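PDB 5BVR: alpha-actinin-like protein 1 from Schizosaccharomyces pombe, which binds actin filaments and takes part in forming and organising the actin ring during cytokinesis and septation. Local coordinates for residues A[126-131]-A[219-224]; A[159-164]-A[189-194]. All coordinates share one frame; numbering follows the deposited sequence.

Overall arrangement
This chain is the actin-binding part of a longer protein, two calponin-homology (CH) domains in tandem, and both contacts lie in the second. From the N terminus, residues 126-131, at the start of helix 127-138, wait 88 residues for their partner 219-224 on helix 217-234, so interaction 1 closes the longer loop. Within that loop, helix 159-168 meets helix 183-198 in interaction 2, its segments only 25 residues apart at their nearest ends; the two loops nest and do not cross. The contacts' centres lie about 16 Å apart, yet they touch: Tyr223 and Val224 of helix 217-234 pack on Phe161, and Tyr223 also on Phe191. Helix 217-234 thus joins both contacts in one core.

Interaction 1. Residues A[126-131]-A[219-224]; sequences TAKEGL and SIMTYV
Lys128 lays the methylene part of its side chain across the end of Met221, the two running at about a right angle. The lysine chain is fully extended, and its CG comes 3.8 Å from Met221 CE, while further along Lys128 CE lies 3.9 Å from Met221 SD. The methionine presents this end because its chain turns at the last torsion (chi3 62°), which sets the terminal methyl against the lysine's inner carbons and leaves the sulfur beside the outer ones. The ammonium group reaches past the thioether to Glu217, one turn before Met221, and forms a salt bridge there; apolar contact and charge pairing thus share one side chain, that of the solvent-exposed Lys128.

One turn on, Leu131, buried, is directed toward helix 217-234. Both of its methyls face one methyl of Val224: Leu131 CD1 is 4.1 Å from Val224 CG1, and Leu131 CD2 lies nearly as close to the same methyl. Leu131 CD2 also rests 4.0 Å from the backbone oxygen Met221 O. Here the first helix of the second CH domain, 127-138, meets the domain's last helix, 217-234, with the axes of the two short segments 11.6 Å apart at 65°. At that spacing side chains, not backbones, do the touching, and no hydrogen bond spans the two segments. Phe151 from a loop packs against both Leu131 and Met221. Met221 also touches Trp109 and Ile117 of helix 101-117, which belongs to the first CH domain, and this carries the contact on to the interface between the two domains.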
# COMPACT_ATOMS: atom_id res chain seq x y z
N THR A 126 -12.12 9.55 -8.71
CA THR A 126 -11.84 8.21 -8.20
C THR A 126 -10.36 7.89 -8.28
O THR A 126 -9.59 8.58 -8.95
CB THR A 126 -12.61 7.11 -8.96
OG1 THR A 126 -12.17 7.09 -10.32
CG2 THR A 126 -14.09 7.37 -8.93
N ALA A 127 -9.99 6.81 -7.61
CA ALA A 127 -8.63 6.27 -7.71
C ALA A 127 -7.57 7.31 -7.33
O ALA A 127 -7.73 8.02 -6.34
CB ALA A 127 -8.41 5.69 -9.12
N LYS A 128 -6.48 7.40 -8.10
CA LYS A 128 -5.39 8.28 -7.72
C LYS A 128 -5.86 9.74 -7.60
O LYS A 128 -5.52 10.41 -6.63
CB LYS A 128 -4.25 8.18 -8.73
CG LYS A 128 -3.08 9.07 -8.40
CD LYS A 128 -1.96 8.85 -9.42
CE LYS A 128 -0.71 9.57 -9.01
NZ LYS A 128 0.36 9.28 -10.02
N GLU A 129 -6.65 10.19 -8.56
CA GLU A 129 -7.16 11.57 -8.57
C GLU A 129 -7.99 11.81 -7.33
O GLU A 129 -7.92 12.88 -6.71
CB GLU A 129 -8.05 11.79 -9.78
CG GLU A 129 -7.31 11.94 -11.07
CD GLU A 129 -8.21 12.37 -12.21
OE1 GLU A 129 -9.46 12.23 -12.12
OE2 GLU A 129 -7.65 12.85 -13.22
N GLY A 130 -8.83 10.84 -7.01
CA GLY A 130 -9.68 10.91 -5.84
C GLY A 130 -8.92 11.00 -4.56
O GLY A 130 -9.23 11.82 -3.69
N LEU A 131 -7.90 10.16 -4.43
CA LEU A 131 -7.09 10.16 -3.23
C LEU A 131 -6.34 11.47 -3.07
O LEU A 131 -6.30 12.04 -1.98
CB LEU A 131 -6.14 8.97 -3.25
CG LEU A 131 -5.25 8.86 -2.01
CD1 LEU A 131 -6.07 8.71 -0.73
CD2 LEU A 131 -4.27 7.70 -2.15
N SER A 219 4.90 3.67 -3.17
CA SER A 219 4.95 3.38 -1.75
C SER A 219 4.14 4.40 -0.94
O SER A 219 3.38 4.06 -0.04
CB SER A 219 6.39 3.33 -1.26
OG SER A 219 7.10 2.31 -1.92
N ILE A 220 4.35 5.67 -1.23
CA ILE A 220 3.63 6.72 -0.53
C ILE A 220 2.14 6.56 -0.77
O ILE A 220 1.34 6.63 0.18
CB ILE A 220 4.16 8.14 -0.88
CG1 ILE A 220 5.54 8.31 -0.26
CG2 ILE A 220 3.19 9.22 -0.43
CD1 ILE A 220 6.27 9.55 -0.75
N MET A 221 1.73 6.38 -2.02
CA MET A 221 0.32 6.19 -2.32
C MET A 221 -0.28 5.02 -1.55
O MET A 221 -1.39 5.10 -1.04
CB MET A 221 0.12 5.93 -3.79
CG MET A 221 0.35 7.14 -4.69
SD MET A 221 0.14 6.78 -6.44
CE MET A 221 -1.58 6.30 -6.36
N THR A 222 0.45 3.92 -1.49
CA THR A 222 -0.03 2.74 -0.79
C THR A 222 -0.32 3.07 0.68
O THR A 222 -1.35 2.64 1.23
CB THR A 222 0.98 1.58 -0.88
OG1 THR A 222 1.20 1.27 -2.25
CG2 THR A 222 0.47 0.32 -0.18
N TYR A 223 0.60 3.79 1.33
CA TYR A 223 0.48 4.13 2.73
C TYR A 223 -0.64 5.20 2.95
O TYR A 223 -1.49 5.03 3.84
CB TYR A 223 1.83 4.60 3.28
CG TYR A 223 1.79 4.98 4.74
CD1 TYR A 223 1.41 4.07 5.72
CD2 TYR A 223 2.16 6.23 5.15
CE1 TYR A 223 1.36 4.44 7.07
CE2 TYR A 223 2.12 6.61 6.49
CZ TYR A 223 1.73 5.72 7.44
OH TYR A 223 1.67 6.09 8.76
N VAL A 224 -0.66 6.24 2.13
CA VAL A 224 -1.65 7.29 2.29
C VAL A 224 -3.06 6.72 2.07
O VAL A 224 -4.01 7.13 2.75
CB VAL A 224 -1.38 8.44 1.32
CG1 VAL A 224 -2.56 9.41 1.27
CG2 VAL A 224 -0.11 9.17 1.72

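Interaction 2. Residues A[159-164]-A[189-194]; sequences LAFCAL and LAFDIA
Phe191 sets one corner of its ring over the face of Phe161, a T-shaped (edge-to-face) stack with centroids 5.2 Å apart and planes at 81°. The bump is Phe191 CE1, which stands over the Phe161 ring off-centre, 3.7 Å from Phe161 CD2. Beside the rings Ala190 supplies a smaller bump: its methyl, Ala190 CB, fits into the shallow hollow between Phe161 CB, 3.7 Å away, and Cys162 SG, 3.9 Å away. The cysteine sulfur forms one wall of that hollow because it lies anti to the carbonyl carbon (chi1 -71°). With so small a residue at the nearest point, helices 159-168 and 183-198 of the second CH domain approach closely, the axes of the two short segments 9.0 Å apart at 36°, and Cys162 CA comes to 5.2 Å from Ala190 CA. Cutting Phe161 back to an alanine would probably leave the edge of Phe191 without its aromatic face and open a gap in the core. Trp155 packs against Phe161, and helix 217-234 adds Tyr223 beside both rings.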
# COMPACT_ATOMS: atom_id res chain seq x y z
N LEU A 159 4.78 17.09 7.56
CA LEU A 159 3.67 17.93 8.02
C LEU A 159 2.34 17.48 7.44
O LEU A 159 1.32 17.58 8.15
CB LEU A 159 3.89 19.40 7.70
CG LEU A 159 4.99 20.07 8.52
CD1 LEU A 159 5.22 21.51 8.04
CD2 LEU A 159 4.67 20.04 10.01
N ALA A 160 2.31 17.04 6.19
CA ALA A 160 1.03 16.60 5.62
C ALA A 160 0.44 15.42 6.41
O ALA A 160 -0.76 15.39 6.68
CB ALA A 160 1.16 16.25 4.14
N PHE A 161 1.28 14.45 6.78
CA PHE A 161 0.83 13.33 7.60
C PHE A 161 0.30 13.85 8.93
O PHE A 161 -0.78 13.43 9.38
CB PHE A 161 1.92 12.30 7.86
CG PHE A 161 2.30 11.48 6.66
CD1 PHE A 161 1.41 10.60 6.09
CD2 PHE A 161 3.58 11.57 6.12
CE1 PHE A 161 1.76 9.82 4.98
CE2 PHE A 161 3.93 10.76 5.02
CZ PHE A 161 3.01 9.92 4.46
N CYS A 162 1.04 14.76 9.56
CA CYS A 162 0.60 15.30 10.85
C CYS A 162 -0.71 16.07 10.72
O CYS A 162 -1.58 15.95 11.59
CB CYS A 162 1.65 16.21 11.47
SG CYS A 162 3.12 15.32 12.09
N ALA A 163 -0.87 16.83 9.64
CA ALA A 163 -2.08 17.63 9.44
C ALA A 163 -3.27 16.72 9.21
O ALA A 163 -4.37 16.99 9.73
CB ALA A 163 -1.91 18.56 8.27
N LEU A 164 -3.08 15.64 8.45
CA LEU A 164 -4.19 14.71 8.22
C LEU A 164 -4.70 14.15 9.53
O LEU A 164 -5.89 14.06 9.74
CB LEU A 164 -3.75 13.57 7.30
CG LEU A 164 -3.73 13.84 5.80
CD1 LEU A 164 -3.18 12.60 5.08
CD2 LEU A 164 -5.10 14.17 5.26
N LEU A 189 6.30 10.90 14.72
CA LEU A 189 5.10 11.13 15.53
C LEU A 189 3.84 10.69 14.77
O LEU A 189 3.02 9.92 15.29
CB LEU A 189 5.00 12.62 15.91
CG LEU A 189 3.86 12.99 16.84
CD1 LEU A 189 4.08 12.42 18.23
CD2 LEU A 189 3.70 14.51 16.88
N ALA A 190 3.70 11.17 13.54
CA ALA A 190 2.54 10.83 12.73
C ALA A 190 2.44 9.32 12.53
O ALA A 190 1.37 8.74 12.72
CB ALA A 190 2.58 11.54 11.39
N PHE A 191 3.52 8.68 12.12
CA PHE A 191 3.47 7.25 11.85
C PHE A 191 3.09 6.49 13.12
O PHE A 191 2.34 5.52 13.05
CB PHE A 191 4.81 6.73 11.32
CG PHE A 191 5.15 7.20 9.93
CD1 PHE A 191 4.36 8.11 9.23
CD2 PHE A 191 6.28 6.69 9.30
CE1 PHE A 191 4.72 8.50 7.92
CE2 PHE A 191 6.62 7.08 8.03
CZ PHE A 191 5.84 7.98 7.34
N ASP A 192 3.62 6.92 14.27
CA ASP A 192 3.35 6.26 15.55
C ASP A 192 1.90 6.43 15.97
O ASP A 192 1.23 5.47 16.37
CB ASP A 192 4.25 6.84 16.64
CG ASP A 192 5.69 6.41 16.53
OD1 ASP A 192 6.00 5.48 15.76
OD2 ASP A 192 6.53 7.01 17.25
N ILE A 193 1.40 7.65 15.89
CA ILE A 193 0.02 7.92 16.27
C ILE A 193 -0.96 7.20 15.34
O ILE A 193 -1.92 6.58 15.80
CB ILE A 193 -0.26 9.41 16.30
CG1 ILE A 193 0.53 10.06 17.45
CG2 ILE A 193 -1.74 9.68 16.48
CD1 ILE A 193 0.50 11.57 17.42
N ALA A 194 -0.72 7.28 14.03
CA ALA A 194 -1.54 6.55 13.05
C ALA A 194 -1.64 5.07 13.40
O ALA A 194 -2.72 4.48 13.38
CB ALA A 194 -0.95 6.72 11.66